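Local coordinates for protein argonaute (Methanocaldococcus jannaschii, PDB 5G5S) that uses short single-stranded DNA guides to bind complementary target DNA and slice it, and may defend the cell against invading genetic elements, at residues Tyr553-Asn556 / Ile560-Glu563; Ile533-Thr538 / Glu705-Gly710. All coordinates share one frame; numbering follows the deposited sequence.

Contact 1 of 2, residues Tyr553-Asn556 / Ile560-Glu563; sequences YLEN and IDME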
loop_
_atom_site.group_PDB
_atom_site.type_symbol
_atom_site.label_atom_id
_atom_site.label_comp_id
_atom_site.label_asym_id
_atom_site.label_seq_id
_atom_site.Cartn_x
_atom_site.Cartn_y
_atom_site.Cartn_z
ATOM N N TYR A 553 -6.206 22.542 -2.540
ATOM C CA TYR A 553 -7.284 21.996 -1.720
ATOM C C TYR A 553 -6.955 22.081 -0.221
ATOM O O TYR A 553 -7.830 22.456 0.570
ATOM C CB TYR A 553 -7.598 20.534 -2.125
ATOM C CG TYR A 553 -8.854 19.996 -1.468
ATOM C CD1 TYR A 553 -10.109 20.226 -2.023
ATOM C CD2 TYR A 553 -8.789 19.299 -0.261
ATOM C CE1 TYR A 553 -11.272 19.785 -1.393
ATOM C CE2 TYR A 553 -9.944 18.856 0.379
ATOM C CZ TYR A 553 -11.182 19.099 -0.193
ATOM O OH TYR A 553 -12.318 18.661 0.429
ATOM N N LEU A 554 -5.705 21.729 0.164
ATOM C CA LEU A 554 -5.273 21.755 1.565
ATOM C C LEU A 554 -5.248 23.159 2.147
ATOM O O LEU A 554 -5.581 23.341 3.314
ATOM C CB LEU A 554 -3.909 21.057 1.759
ATOM C CG LEU A 554 -3.817 19.552 1.456
ATOM C CD1 LEU A 554 -2.393 19.122 1.468
ATOM C CD2 LEU A 554 -4.618 18.717 2.441
ATOM N N GLU A 555 -4.867 24.145 1.330
ATOM C CA GLU A 555 -4.774 25.549 1.712
ATOM C C GLU A 555 -6.150 26.242 1.736
ATOM O O GLU A 555 -6.478 26.904 2.718
ATOM C CB GLU A 555 -3.762 26.281 0.780
ATOM C CG GLU A 555 -3.540 27.767 1.059
ATOM C CD GLU A 555 -2.860 28.120 2.371
ATOM O OE1 GLU A 555 -1.720 27.653 2.590
ATOM O OE2 GLU A 555 -3.452 28.880 3.170
ATOM N N ASN A 556 -6.955 26.060 0.673
ATOM C CA ASN A 556 -8.256 26.719 0.477
ATOM C C ASN A 556 -9.508 26.023 1.024
ATOM O O ASN A 556 -10.439 26.717 1.428
ATOM C CB ASN A 556 -8.453 27.099 -0.992
ATOM C CG ASN A 556 -7.383 28.001 -1.564
ATOM O OD1 ASN A 556 -7.071 29.069 -1.027
ATOM N ND2 ASN A 556 -6.825 27.606 -2.698
ATOM N N ILE A 560 -5.366 24.261 6.024
ATOM C CA ILE A 560 -4.008 23.995 6.500
ATOM C C ILE A 560 -3.114 25.125 5.974
ATOM O O ILE A 560 -3.136 25.418 4.773
ATOM C CB ILE A 560 -3.501 22.571 6.109
ATOM C CG1 ILE A 560 -4.354 21.467 6.798
ATOM C CG2 ILE A 560 -2.008 22.391 6.439
ATOM C CD1 ILE A 560 -4.572 20.228 5.992
ATOM N N ASP A 561 -2.371 25.794 6.876
ATOM C CA ASP A 561 -1.452 26.858 6.473
ATOM C C ASP A 561 -0.279 26.189 5.770
ATOM O O ASP A 561 0.429 25.371 6.358
ATOM C CB ASP A 561 -0.992 27.725 7.667
ATOM C CG ASP A 561 -0.034 28.872 7.334
ATOM O OD1 ASP A 561 0.027 29.280 6.147
ATOM O OD2 ASP A 561 0.628 29.384 8.267
ATOM N N MET A 562 -0.127 26.486 4.493
ATOM C CA MET A 562 0.942 25.876 3.723
ATOM C C MET A 562 1.953 26.818 3.116
ATOM O O MET A 562 2.737 26.420 2.257
ATOM C CB MET A 562 0.395 24.826 2.767
ATOM C CG MET A 562 0.302 23.500 3.473
ATOM S SD MET A 562 -0.644 22.322 2.589
ATOM C CE MET A 562 0.528 21.837 1.304
ATOM N N GLU A 563 1.977 28.054 3.645
ATOM C CA GLU A 563 2.879 29.129 3.263
ATOM C C GLU A 563 4.051 29.160 4.227
ATOM O O GLU A 563 3.864 28.892 5.424
ATOM C CB GLU A 563 2.148 30.470 3.325
ATOM C CG GLU A 563 0.885 30.523 2.479
ATOM C CD GLU A 563 0.153 31.851 2.417
ATOM O OE1 GLU A 563 0.501 32.779 3.188
ATOM O OE2 GLU A 563 -0.779 31.958 1.588
#
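Ile560 N donates to Leu554 O over 2.9 Å, nearly straight (162°), which joins the returning loop to the last turn of helix 547-556. A second bond comes from a side chain: Glu555 OE1 takes the N-H of Met562 at 2.7 Å. The donor meets the carboxylate oxygen on its syn side, somewhat out of the carboxylate plane. Glu555 arrives there because CG stands anti to the backbone N (chi1 -180°) and the chain then bends at chi2 (67°), laying the carboxylate alongside the returning backbone. A CA-H...O contact from Glu555 CA to Ile560 O (3.5 Å) adds to the backbone fit.

Apolar contacts centre on Leu554. Its CD2 lies beside Ile560 CD1 at 3.9 Å, the two side chains running the same way, while CB and CD1 rest against the sulfur of Met562, with CB 3.6 Å from SD. Strands 501-506 and 530-537 lie against Leu554 and Ile560. The contact thus packs a helix-to-strand connection, the loop from helix 547-556 to strand 566-571 of the RNase H-like PIWI sheet.

Acidic groups gather around Glu555: its OE1 is 4.3 Å from Asp561 OD1, and its OE2 is close to Glu563 OE2. This clustering would tend to raise the proton affinity of the Glu555 carboxylate, whereas the N-H of Met562 would partly offset the negative charge on OE1.

Contact 2 of 2, residues Ile533-Thr538 / Glu705-Gly710; sequences IQPIET and ELLKHG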
loop_
_atom_site.group_PDB
_atom_site.type_symbol
_atom_site.label_atom_id
_atom_site.label_comp_id
_atom_site.label_asym_id
_atom_site.label_seq_id
_atom_site.Cartn_x
_atom_site.Cartn_y
_atom_site.Cartn_z
ATOM N N ILE A 533 -6.064 13.670 8.993
ATOM C CA ILE A 533 -6.368 12.593 8.065
ATOM C C ILE A 533 -7.373 13.331 7.160
ATOM O O ILE A 533 -8.539 13.514 7.521
ATOM C CB ILE A 533 -6.917 11.313 8.718
ATOM C CG1 ILE A 533 -5.954 10.784 9.815
ATOM C CG2 ILE A 533 -7.202 10.253 7.634
ATOM C CD1 ILE A 533 -6.574 9.767 10.790
ATOM N N GLN A 534 -6.848 13.912 6.076
ATOM C CA GLN A 534 -7.592 14.765 5.169
ATOM C C GLN A 534 -8.130 14.105 3.904
ATOM O O GLN A 534 -7.369 13.972 2.947
ATOM C CB GLN A 534 -6.739 16.014 4.816
ATOM C CG GLN A 534 -7.550 17.251 4.443
ATOM C CD GLN A 534 -8.569 17.601 5.498
ATOM O OE1 GLN A 534 -8.230 17.938 6.647
ATOM N NE2 GLN A 534 -9.841 17.458 5.149
ATOM N N PRO A 535 -9.453 13.798 3.818
ATOM C CA PRO A 535 -10.010 13.311 2.537
ATOM C C PRO A 535 -9.905 14.420 1.483
ATOM O O PRO A 535 -10.005 15.595 1.827
ATOM C CB PRO A 535 -11.488 13.023 2.862
ATOM C CG PRO A 535 -11.592 13.042 4.356
ATOM C CD PRO A 535 -10.517 13.967 4.832
ATOM N N ILE A 536 -9.652 14.058 0.222
ATOM C CA ILE A 536 -9.528 15.034 -0.870
ATOM C C ILE A 536 -10.633 14.797 -1.887
ATOM O O ILE A 536 -10.755 13.688 -2.410
ATOM C CB ILE A 536 -8.106 15.044 -1.549
ATOM C CG1 ILE A 536 -6.910 15.040 -0.539
ATOM C CG2 ILE A 536 -7.976 16.143 -2.627
ATOM C CD1 ILE A 536 -6.761 16.259 0.406
ATOM N N GLU A 537 -11.425 15.849 -2.172
ATOM C CA GLU A 537 -12.496 15.829 -3.179
ATOM C C GLU A 537 -11.838 15.977 -4.541
ATOM O O GLU A 537 -10.883 16.746 -4.650
ATOM C CB GLU A 537 -13.452 17.013 -2.984
ATOM C CG GLU A 537 -14.287 16.970 -1.721
ATOM C CD GLU A 537 -15.068 18.247 -1.471
ATOM O OE1 GLU A 537 -16.010 18.529 -2.247
ATOM O OE2 GLU A 537 -14.743 18.963 -0.497
ATOM N N THR A 538 -12.347 15.275 -5.579
ATOM C CA THR A 538 -11.802 15.387 -6.946
ATOM C C THR A 538 -12.097 16.788 -7.531
ATOM O O THR A 538 -13.144 17.358 -7.198
ATOM C CB THR A 538 -12.321 14.279 -7.865
ATOM O OG1 THR A 538 -13.743 14.277 -7.849
ATOM C CG2 THR A 538 -11.774 12.913 -7.513
ATOM N N GLU A 705 -14.728 15.327 12.481
ATOM C CA GLU A 705 -14.153 15.703 13.772
ATOM C C GLU A 705 -13.038 14.750 14.179
ATOM O O GLU A 705 -11.970 15.212 14.600
ATOM C CB GLU A 705 -15.231 15.792 14.864
ATOM N N LEU A 706 -13.274 13.425 14.007
ATOM C CA LEU A 706 -12.318 12.374 14.347
ATOM C C LEU A 706 -11.090 12.379 13.466
ATOM O O LEU A 706 -10.005 12.165 13.982
ATOM C CB LEU A 706 -12.958 10.970 14.364
ATOM C CG LEU A 706 -14.125 10.685 15.319
ATOM C CD1 LEU A 706 -14.351 9.212 15.425
ATOM C CD2 LEU A 706 -13.906 11.275 16.714
ATOM N N LEU A 707 -11.250 12.601 12.151
ATOM C CA LEU A 707 -10.125 12.644 11.196
ATOM C C LEU A 707 -9.242 13.872 11.417
ATOM O O LEU A 707 -8.029 13.786 11.251
ATOM C CB LEU A 707 -10.611 12.568 9.733
ATOM C CG LEU A 707 -11.370 11.299 9.321
ATOM C CD1 LEU A 707 -12.036 11.477 7.987
ATOM C CD2 LEU A 707 -10.469 10.083 9.319
ATOM N N LYS A 708 -9.859 15.001 11.822
ATOM C CA LYS A 708 -9.199 16.264 12.161
ATOM C C LYS A 708 -8.300 16.045 13.389
ATOM O O LYS A 708 -7.223 16.647 13.489
ATOM C CB LYS A 708 -10.263 17.336 12.476
ATOM C CG LYS A 708 -9.701 18.746 12.577
ATOM C CD LYS A 708 -10.781 19.790 12.763
ATOM C CE LYS A 708 -10.211 21.184 12.650
ATOM N NZ LYS A 708 -11.240 22.229 12.908
ATOM N N HIS A 709 -8.768 15.188 14.325
ATOM C CA HIS A 709 -8.058 14.837 15.546
ATOM C C HIS A 709 -7.126 13.628 15.377
ATOM O O HIS A 709 -6.495 13.208 16.340
ATOM C CB HIS A 709 -9.039 14.668 16.708
ATOM C CG HIS A 709 -9.457 15.970 17.296
ATOM N ND1 HIS A 709 -10.508 16.703 16.761
ATOM C CD2 HIS A 709 -8.928 16.657 18.334
ATOM C CE1 HIS A 709 -10.600 17.793 17.504
ATOM N NE2 HIS A 709 -9.676 17.806 18.470
ATOM N N GLY A 710 -7.052 13.095 14.163
ATOM C CA GLY A 710 -6.181 11.979 13.814
ATOM C C GLY A 710 -6.549 10.604 14.346
ATOM O O GLY A 710 -5.657 9.769 14.506
#
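Ile533 meets Leu707 through both backbone and side chain, joining strand 530-537 to the C-terminal helix 704-708. Its N-H points off the outer edge of the strand, away from strand 517-525, and is given to Leu707 O at 3.0 Å, from above the carbonyl plane rather than along a lone pair. Leu707 O also receives a weak bond from Gly710 N, so this one carbonyl serves both the strand and the turn that ends the helix. The isoleucine side chain crosses that of Leu707 at about a right angle, with CG2 against Leu707 CD2 at 3.7 Å. With CG1 of Ile533 anti to the carbonyl carbon (chi1 -55°), the longer branch runs toward the helix end, where Ile533 CD1 packs 3.7 Å from Gly710 C. The carbonyl of Ile533 is in turn approached by the leucine, whose CB lies 3.2 Å from Ile533 O.

Past Gln534, whose side chain leaves on the other face of the strand to meet Leu554 of helix 547-556, Pro535 brings the chain back to Leu707. Here the ring atom CG touches CD1 of the leucine at 4.0 Å, so the two methyls of Leu707 are divided between Ile533 and Pro535. Phe692 of helix 684-697 packs against all three of these side chains.

On the helical side, Glu705 O accepts from both His709 N and His709 ND1, which reach it from opposite faces of its plane. The 3.0 Å bond from ND1 limits the rotation of the imidazole at the helix end. Gly710 then leaves the helix with positive phi (72°), completing a Schellman motif. The arrangement is a C-capped terminal helix meeting the edge strand of the RNase H-like sheet, its last-turn carbonyl taking a strand N-H where a further strand would otherwise pair.

The two contacts adjoin one another in the PIWI domain, their centres 13 Å apart, and meet through strand 530-537, an end strand of its sheet, and helix 547-556, which follows it in the chain. Contact 1 is local, with three residues between its segments, and is nested within the long loop that contact 2 closes across 166 residues. Tyr553 bridges them: its OH lies 2.6 Å from Glu537 OE2, a probable hydrogen bond, and its ring packs on Ile536. Strand 530-537 has helix 547-556 on one face, Phe692 of helix 684-697 on the other, and helix 704-708 at its outer edge, so the C-terminal end of the chain is anchored to the same strand that helix 547-556 covers.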